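Local atomic coordinates of Lys-gingipain catalytic subunit (Porphyromonas gingivalis, PDB entry 6I9A), a protein that cleaves proteins after lysine residues as a secreted cysteine protease that may act as a virulence factor in periodontal disease. Residues A[32-37]-A[435-440]. Residues are numbered along the deposited sequence; the frame is centred on the assembly and turned at random.
Sequences LTWKAQ and DVVITR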
ATOM      1  N   LEU A  32      -9.625   1.867  12.542  1.00 10.78           N
ATOM      2  CA  LEU A  32      -8.853   2.763  13.417  1.00 10.64           C
ATOM      3  C   LEU A  32      -8.392   2.058  14.691  1.00 11.10           C
ATOM      4  O   LEU A  32      -7.263   2.255  15.151  1.00 11.22           O
ATOM      5  CB  LEU A  32      -9.719   3.990  13.790  1.00 11.65           C
ATOM      6  CG  LEU A  32     -10.142   4.861  12.603  1.00 11.98           C
ATOM      7  CD1 LEU A  32     -11.166   5.868  13.059  1.00 14.02           C
ATOM      8  CD2 LEU A  32      -8.940   5.501  11.872  1.00 12.06           C
ATOM      9  N   THR A  33      -9.233   1.207  15.254  1.00 11.48           N
ATOM     10  CA  THR A  33      -8.870   0.465  16.474  1.00 11.45           C
ATOM     11  C   THR A  33      -7.617  -0.365  16.217  1.00 11.10           C
ATOM     12  O   THR A  33      -6.657  -0.343  16.980  1.00 11.32           O
ATOM     13  CB  THR A  33     -10.020  -0.393  16.950  1.00 13.41           C
ATOM     14  OG1 THR A  33     -11.100   0.474  17.327  1.00 14.15           O
ATOM     15  CG2 THR A  33      -9.635  -1.317  18.100  1.00 13.79           C
ATOM     16  N   TRP A  34      -7.633  -1.145  15.119  1.00 10.19           N
ATOM     17  CA  TRP A  34      -6.479  -1.998  14.777  1.00 10.58           C
ATOM     18  C   TRP A  34      -5.230  -1.183  14.460  1.00  9.94           C
ATOM     19  O   TRP A  34      -4.143  -1.526  14.906  1.00 10.16           O
ATOM     20  CB  TRP A  34      -6.849  -2.935  13.641  1.00 11.41           C
ATOM     21  CG  TRP A  34      -5.692  -3.634  13.002  1.00 10.74           C
ATOM     22  CD1 TRP A  34      -5.319  -3.502  11.691  1.00 11.22           C
ATOM     23  CD2 TRP A  34      -4.713  -4.492  13.609  1.00 10.61           C
ATOM     24  NE1 TRP A  34      -4.236  -4.287  11.421  1.00 11.01           N
ATOM     25  CE2 TRP A  34      -3.828  -4.898  12.583  1.00 10.68           C
ATOM     26  CE3 TRP A  34      -4.517  -4.997  14.918  1.00 11.63           C
ATOM     27  CZ2 TRP A  34      -2.752  -5.750  12.826  1.00 11.11           C
ATOM     28  CZ3 TRP A  34      -3.436  -5.825  15.148  1.00 12.30           C
ATOM     29  CH2 TRP A  34      -2.581  -6.211  14.118  1.00 11.74           C
ATOM     30  N   LYS A  35      -5.364  -0.074  13.690  1.00 10.91           N
ATOM     31  CA  LYS A  35      -4.182   0.726  13.390  1.00 10.70           C
ATOM     32  C   LYS A  35      -3.561   1.285  14.671  1.00  9.71           C
ATOM     33  O   LYS A  35      -2.353   1.287  14.821  1.00 10.06           O
ATOM     34  CB  LYS A  35      -4.516   1.859  12.416  1.00 10.43           C
ATOM     35  CG  LYS A  35      -4.941   1.368  11.016  1.00 10.84           C
ATOM     36  CD  LYS A  35      -3.954   0.375  10.335  1.00 10.91           C
ATOM     37  CE  LYS A  35      -4.418   0.133   8.926  1.00 10.98           C
ATOM     38  NZ  LYS A  35      -3.520  -0.754   8.159  1.00 10.58           N
ATOM     39  N   ALA A  36      -4.406   1.714  15.654  1.00 10.34           N
ATOM     40  CA  ALA A  36      -3.837   2.197  16.945  1.00 10.27           C
ATOM     41  C   ALA A  36      -3.164   1.029  17.659  1.00 10.50           C
ATOM     42  O   ALA A  36      -2.044   1.160  18.177  1.00 10.66           O
ATOM     43  CB  ALA A  36      -4.938   2.771  17.823  1.00 11.62           C
ATOM     44  N   GLN A  37      -3.815  -0.148  17.669  1.00 10.48           N
ATOM     45  CA  GLN A  37      -3.247  -1.303  18.357  1.00 10.71           C
ATOM     46  C   GLN A  37      -1.885  -1.711  17.807  1.00 10.86           C
ATOM     47  O   GLN A  37      -1.005  -2.157  18.564  1.00 10.69           O
ATOM     48  CB  GLN A  37      -4.220  -2.494  18.280  1.00 10.90           C
ATOM     49  CG  GLN A  37      -5.420  -2.282  19.177  1.00 12.17           C
ATOM     50  CD  GLN A  37      -6.510  -3.293  18.935  1.00 11.81           C
ATOM     51  OE1 GLN A  37      -6.611  -3.898  17.869  1.00 14.36           O
ATOM     52  NE2 GLN A  37      -7.366  -3.490  19.952  1.00 15.90           N
ATOM     53  N   ASP A 435      -3.250  -4.364  25.643  1.00 13.72           N
ATOM     54  CA  ASP A 435      -2.879  -5.082  24.429  1.00 13.60           C
ATOM     55  C   ASP A 435      -1.422  -4.784  24.087  1.00 12.02           C
ATOM     56  O   ASP A 435      -0.995  -3.641  24.181  1.00 12.05           O
ATOM     57  CB  ASP A 435      -3.822  -4.641  23.275  1.00 16.30           C
ATOM     58  CG  ASP A 435      -5.277  -4.943  23.609  1.00 19.11           C
ATOM     59  OD1 ASP A 435      -6.082  -3.979  23.747  1.00 23.08           O
ATOM     60  OD2 ASP A 435      -5.599  -6.125  23.817  1.00 20.55           O
ATOM     61  N   VAL A 436      -0.729  -5.800  23.632  1.00 12.49           N
ATOM     62  CA  VAL A 436       0.648  -5.692  23.179  1.00 11.80           C
ATOM     63  C   VAL A 436       0.688  -6.310  21.823  1.00 11.29           C
ATOM     64  O   VAL A 436       0.365  -7.481  21.667  1.00 12.88           O
ATOM     65  CB  VAL A 436       1.662  -6.369  24.121  1.00 13.51           C
ATOM     66  CG1 VAL A 436       3.090  -6.182  23.608  1.00 15.65           C
ATOM     67  CG2 VAL A 436       1.524  -5.832  25.546  1.00 15.47           C
ATOM     68  N   VAL A 437       1.081  -5.537  20.809  1.00 10.88           N
ATOM     69  CA  VAL A 437       1.135  -5.992  19.405  1.00 10.75           C
ATOM     70  C   VAL A 437       2.538  -5.816  18.927  1.00 10.03           C
ATOM     71  O   VAL A 437       3.155  -4.758  19.145  1.00 11.53           O
ATOM     72  CB  VAL A 437       0.094  -5.252  18.523  1.00 11.64           C
ATOM     73  CG1 VAL A 437       0.254  -5.635  17.042  1.00 11.66           C
ATOM     74  CG2 VAL A 437      -1.322  -5.576  18.997  1.00 12.58           C
ATOM     75  N   ILE A 438       3.059  -6.854  18.263  1.00  9.85           N
ATOM     76  CA  ILE A 438       4.402  -6.814  17.682  1.00  9.92           C
ATOM     77  C   ILE A 438       4.311  -7.157  16.218  1.00  9.90           C
ATOM     78  O   ILE A 438       3.759  -8.219  15.880  1.00 10.10           O
ATOM     79  CB  ILE A 438       5.384  -7.762  18.406  1.00 11.39           C
ATOM     80  CG1 ILE A 438       5.332  -7.558  19.954  1.00 11.26           C
ATOM     81  CG2 ILE A 438       6.814  -7.595  17.842  1.00 12.20           C
ATOM     82  CD1 ILE A 438       6.227  -8.605  20.736  1.00 14.33           C
ATOM     83  N   THR A 439       4.802  -6.263  15.369  1.00 10.28           N
ATOM     84  CA  THR A 439       4.747  -6.497  13.911  1.00 10.41           C
ATOM     85  C   THR A 439       6.125  -6.296  13.328  1.00 10.22           C
ATOM     86  O   THR A 439       6.997  -5.626  13.899  1.00 10.94           O
ATOM     87  CB  THR A 439       3.739  -5.522  13.240  1.00 11.10           C
ATOM     88  OG1 THR A 439       4.109  -4.161  13.502  1.00 11.50           O
ATOM     89  CG2 THR A 439       2.286  -5.743  13.682  1.00 13.24           C
ATOM     90  N   ARG A 440       6.337  -6.911  12.175  1.00  9.40           N
ATOM     91  CA  ARG A 440       7.565  -6.749  11.431  1.00 10.04           C
ATOM     92  C   ARG A 440       7.291  -7.141  10.002  1.00  9.55           C
ATOM     93  O   ARG A 440       6.526  -8.082   9.762  1.00  9.77           O
ATOM     94  CB  ARG A 440       8.696  -7.624  12.027  1.00 10.23           C
ATOM     95  CG  ARG A 440      10.059  -7.386  11.382  1.00 10.84           C
ATOM     96  CD  ARG A 440      11.152  -8.199  12.052  1.00 12.20           C
ATOM     97  NE  ARG A 440      12.364  -8.070  11.248  1.00 12.82           N
ATOM     98  CZ  ARG A 440      13.434  -8.849  11.395  1.00 12.78           C
ATOM     99  NH1 ARG A 440      13.468  -9.780  12.359  1.00 13.63           N
ATOM    100  NH2 ARG A 440      14.475  -8.710  10.583  1.00 18.33           N
TER
HETATM  101  O   HOH W   1      -6.343  -1.679  22.376  1.00 17.04           O
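Asp435 OD1 receives a hydrogen bond of 2.7 Å from a water, and that same water accepts one from Gln37 NE2 across the contact. Asp435 OD1 and Gln37 NE2 stay 4.0 Å apart, too far for a direct bond, and the water fills the step between them, with the amide and carboxylate planes turned 65° against each other. Gln37 suits this place through its length: with the chain extended beyond CG, the amide is carried out to the water. Asp435 offers two acceptors, and its other oxygen, OD2, is hydrogen-bonded to Gln449 of the adjoining strand, so each carboxylate oxygen has a partner. Beside this polar bridge the contact turns apolar. Val437, compact and beta-branched as suits a strand, sets its CB 3.3 Å from Gln37 O, in the last turn of the helix, with CG2 also close to that oxygen. Its CG1 lies 4.1 Å from Trp34 CH2, meeting the six-membered part of the indole obliquely. With CG anti to its backbone N (chi1 167°), the ring of Trp34 reaches Val437, although its CB leaves the helix to one side, while its NE1 is hydrogen-bonded to Glu140; Gln37 OE1 lies in the ring plane at the indole edge. Segments 32-37 and 435-439 cross at -76°, and through them helix 25-37 and strand 432-439 join the catalytic domain, beside its four-stranded parallel sheet, to the antiparallel sheet of the C-terminal immunoglobulin-like domain: an interdomain helix-on-sheet packing, away from the active site, in this C25 peptidase.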